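Local atomic coordinates of putative GH105 family protein (Salmonella enterica subsp. enterica serovar Paratyphi A, PDB entry 3QWT), a protein that is of unconfirmed function but, as a putative family 105 glycoside hydrolase with an alpha/alpha-toroid fold, probably acts on unsaturated glycosides. Residues I304-R309 and L373-R378. Residues are numbered along the deposited sequence; the frame is centred on the assembly and turned at random.
Sequences ILKAVR and LTEYLR
Arg-309 grips the buried carboxylate of Glu-375 side-on, one nitrogen to each oxygen. Arg-309 NE donates to Glu-375 OE2 at 2.7 Å, and Arg-309 NH2 to Glu-375 OE1 at 2.8 Å; both oxygens use their syn lone pairs, and the guanidinium and carboxylate planes lie 13° apart. A bend at chi2 (65°) in Glu-375 brings its CD round towards the arginine. Arg-378 crosses Arg-309 at about a right angle, its NE over one guanidinium face toward the rim, 3.2 Å from Arg-309 CZ; Arg-309 NE and NH1 are equally close, but all three nitrogens are donors, so like charges meet without a hydrogen bond. Beside the ion pair, CB of Leu-305 packs on CG of Glu-375 at 3.4 Å, while CD1 of Leu-305 reaches Tyr-376 CB at 4.0 Å and lies near the ring edge. Lys-306 brings its CB and CG against the carboxylate, but its NZ forms salt bridges with Asp-243 and Glu-246. A glycerol, probably from the crystallisation liquor, bonds both Arg-309 NH2 and Lys-306 NZ. Further out, Tyr-376 OH bonds Glu-322, and Arg-378 forms a salt bridge with Glu-135 of the second subunit. The contact joins helices 294-309 and 363-377 of the alpha/alpha toroid near their C-terminal ends, their local axes 9.7 Å apart and inclined at 30°. The two-point grip fixes the carboxylate's rotation, and its negative charge probably offsets the repulsion between the arginines.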
ATOM      1  N   ILE A 304     -29.678  19.191  15.639  1.00 39.72           N
ATOM      2  CA  ILE A 304     -30.738  18.231  15.397  1.00 34.30           C
ATOM      3  C   ILE A 304     -31.023  18.130  13.905  1.00 32.11           C
ATOM      4  O   ILE A 304     -31.174  17.041  13.367  1.00 34.41           O
ATOM      5  CB  ILE A 304     -31.997  18.583  16.185  1.00 31.36           C
ATOM      6  CG1 ILE A 304     -31.691  18.518  17.682  1.00 34.78           C
ATOM      7  CG2 ILE A 304     -33.137  17.632  15.825  1.00 32.56           C
ATOM      8  CD1 ILE A 304     -32.850  18.952  18.587  1.00 41.21           C
ATOM      9  N   LEU A 305     -31.065  19.266  13.229  1.00 38.05           N
ATOM     10  CA  LEU A 305     -31.238  19.262  11.785  1.00 35.86           C
ATOM     11  C   LEU A 305     -30.124  18.487  11.105  1.00 35.45           C
ATOM     12  O   LEU A 305     -30.378  17.639  10.259  1.00 39.75           O
ATOM     13  CB  LEU A 305     -31.246  20.689  11.247  1.00 32.43           C
ATOM     14  CG  LEU A 305     -32.558  21.448  11.346  1.00 37.49           C
ATOM     15  CD1 LEU A 305     -32.370  22.914  10.947  1.00 32.25           C
ATOM     16  CD2 LEU A 305     -33.591  20.756  10.474  1.00 41.85           C
ATOM     17  N   LYS A 306     -28.884  18.791  11.471  1.00 33.62           N
ATOM     18  CA  LYS A 306     -27.744  18.187  10.799  1.00 36.99           C
ATOM     19  C   LYS A 306     -27.667  16.698  11.123  1.00 41.49           C
ATOM     20  O   LYS A 306     -27.364  15.886  10.260  1.00 37.76           O
ATOM     21  CB  LYS A 306     -26.442  18.892  11.179  1.00 36.85           C
ATOM     22  CG  LYS A 306     -25.268  18.491  10.288  1.00 38.32           C
ATOM     23  CD  LYS A 306     -24.034  19.311  10.601  1.00 31.73           C
ATOM     24  CE  LYS A 306     -22.875  18.919   9.697  1.00 35.05           C
ATOM     25  NZ  LYS A 306     -21.911  20.032   9.607  1.00 30.37           N
ATOM     26  N   ALA A 307     -27.974  16.346  12.364  1.00 41.54           N
ATOM     27  CA  ALA A 307     -27.941  14.952  12.769  1.00 38.39           C
ATOM     28  C   ALA A 307     -29.025  14.152  12.039  1.00 43.30           C
ATOM     29  O   ALA A 307     -28.862  12.962  11.779  1.00 42.52           O
ATOM     30  CB  ALA A 307     -28.071  14.823  14.276  1.00 29.35           C
ATOM     31  N   VAL A 308     -30.128  14.800  11.689  1.00 40.67           N
ATOM     32  CA  VAL A 308     -31.132  14.096  10.910  1.00 44.70           C
ATOM     33  C   VAL A 308     -30.604  13.959   9.482  1.00 46.94           C
ATOM     34  O   VAL A 308     -30.598  12.868   8.896  1.00 46.14           O
ATOM     35  CB  VAL A 308     -32.509  14.805  10.912  1.00 47.16           C
ATOM     36  CG1 VAL A 308     -33.410  14.211   9.836  1.00 50.21           C
ATOM     37  CG2 VAL A 308     -33.185  14.692  12.286  1.00 41.75           C
ATOM     38  N   ARG A 309     -30.146  15.071   8.925  1.00 36.84           N
ATOM     39  CA  ARG A 309     -29.630  15.033   7.578  1.00 39.08           C
ATOM     40  C   ARG A 309     -28.567  13.940   7.406  1.00 42.99           C
ATOM     41  O   ARG A 309     -28.607  13.183   6.432  1.00 46.40           O
ATOM     42  CB  ARG A 309     -29.061  16.378   7.174  1.00 37.13           C
ATOM     43  CG  ARG A 309     -28.106  16.245   6.006  1.00 42.47           C
ATOM     44  CD  ARG A 309     -27.898  17.566   5.341  1.00 39.13           C
ATOM     45  NE  ARG A 309     -27.100  18.482   6.140  1.00 39.03           N
ATOM     46  CZ  ARG A 309     -25.810  18.728   5.913  1.00 45.50           C
ATOM     47  NH1 ARG A 309     -25.178  18.096   4.922  1.00 40.77           N
ATOM     48  NH2 ARG A 309     -25.155  19.601   6.675  1.00 40.38           N
ATOM     49  N   LEU A 373     -30.346  28.419  10.698  1.00 42.44           N
ATOM     50  CA  LEU A 373     -31.150  28.826   9.557  1.00 42.69           C
ATOM     51  C   LEU A 373     -30.481  28.381   8.255  1.00 45.43           C
ATOM     52  O   LEU A 373     -31.164  28.059   7.274  1.00 45.38           O
ATOM     53  CB  LEU A 373     -31.458  30.335   9.569  1.00 35.61           C
ATOM     54  CG  LEU A 373     -32.409  30.834  10.661  1.00 39.17           C
ATOM     55  CD1 LEU A 373     -32.531  32.359  10.626  1.00 35.19           C
ATOM     56  CD2 LEU A 373     -33.774  30.193  10.530  1.00 36.18           C
ATOM     57  N   THR A 374     -29.153  28.317   8.250  1.00 48.19           N
ATOM     58  CA  THR A 374     -28.433  27.853   7.058  1.00 41.75           C
ATOM     59  C   THR A 374     -28.603  26.364   6.827  1.00 44.12           C
ATOM     60  O   THR A 374     -28.781  25.909   5.697  1.00 47.56           O
ATOM     61  CB  THR A 374     -26.947  28.181   7.122  1.00 44.26           C
ATOM     62  OG1 THR A 374     -26.778  29.602   7.179  1.00 51.83           O
ATOM     63  CG2 THR A 374     -26.244  27.645   5.889  1.00 40.76           C
ATOM     64  N   GLU A 375     -28.543  25.594   7.903  1.00 45.73           N
ATOM     65  CA  GLU A 375     -28.806  24.176   7.803  1.00 42.53           C
ATOM     66  C   GLU A 375     -30.256  23.967   7.330  1.00 42.26           C
ATOM     67  O   GLU A 375     -30.543  23.060   6.542  1.00 36.58           O
ATOM     68  CB  GLU A 375     -28.510  23.483   9.140  1.00 39.57           C
ATOM     69  CG  GLU A 375     -28.872  22.000   9.193  1.00 38.55           C
ATOM     70  CD  GLU A 375     -28.052  21.110   8.253  1.00 37.12           C
ATOM     71  OE1 GLU A 375     -26.862  21.375   8.055  1.00 37.37           O
ATOM     72  OE2 GLU A 375     -28.598  20.116   7.726  1.00 41.53           O
ATOM     73  N   TYR A 376     -31.164  24.827   7.777  1.00 40.60           N
ATOM     74  CA  TYR A 376     -32.565  24.695   7.386  1.00 38.89           C
ATOM     75  C   TYR A 376     -32.764  24.989   5.894  1.00 44.15           C
ATOM     76  O   TYR A 376     -33.647  24.408   5.247  1.00 36.13           O
ATOM     77  CB  TYR A 376     -33.447  25.605   8.234  1.00 43.81           C
ATOM     78  CG  TYR A 376     -34.933  25.310   8.115  1.00 47.30           C
ATOM     79  CD1 TYR A 376     -35.788  26.196   7.457  1.00 43.95           C
ATOM     80  CD2 TYR A 376     -35.480  24.155   8.667  1.00 43.61           C
ATOM     81  CE1 TYR A 376     -37.129  25.942   7.348  1.00 46.63           C
ATOM     82  CE2 TYR A 376     -36.843  23.891   8.563  1.00 47.61           C
ATOM     83  CZ  TYR A 376     -37.659  24.792   7.900  1.00 53.52           C
ATOM     84  OH  TYR A 376     -39.013  24.555   7.780  1.00 65.73           O
ATOM     85  N   LEU A 377     -31.929  25.881   5.356  1.00 40.59           N
ATOM     86  CA  LEU A 377     -31.927  26.183   3.928  1.00 39.59           C
ATOM     87  C   LEU A 377     -31.648  24.958   3.068  1.00 42.99           C
ATOM     88  O   LEU A 377     -32.067  24.903   1.914  1.00 44.63           O
ATOM     89  CB  LEU A 377     -30.911  27.280   3.593  1.00 40.48           C
ATOM     90  CG  LEU A 377     -31.471  28.712   3.603  1.00 50.93           C
ATOM     91  CD1 LEU A 377     -30.374  29.714   3.308  1.00 54.94           C
ATOM     92  CD2 LEU A 377     -32.623  28.882   2.611  1.00 38.20           C
ATOM     93  N   ARG A 378     -30.935  23.979   3.611  1.00 35.87           N
ATOM     94  CA  ARG A 378     -30.662  22.763   2.841  1.00 39.98           C
ATOM     95  C   ARG A 378     -31.955  22.062   2.452  1.00 41.77           C
ATOM     96  O   ARG A 378     -32.019  21.407   1.418  1.00 40.89           O
ATOM     97  CB  ARG A 378     -29.724  21.810   3.583  1.00 38.88           C
ATOM     98  CG  ARG A 378     -28.280  22.297   3.650  1.00 36.73           C
ATOM     99  CD  ARG A 378     -27.391  21.237   4.279  1.00 42.07           C
ATOM    100  NE  ARG A 378     -27.127  20.129   3.363  1.00 48.24           N
ATOM    101  CZ  ARG A 378     -26.190  20.156   2.416  1.00 48.19           C
ATOM    102  NH1 ARG A 378     -26.001  19.107   1.619  1.00 42.20           N
ATOM    103  NH2 ARG A 378     -25.439  21.241   2.265  1.00 43.80           N
TER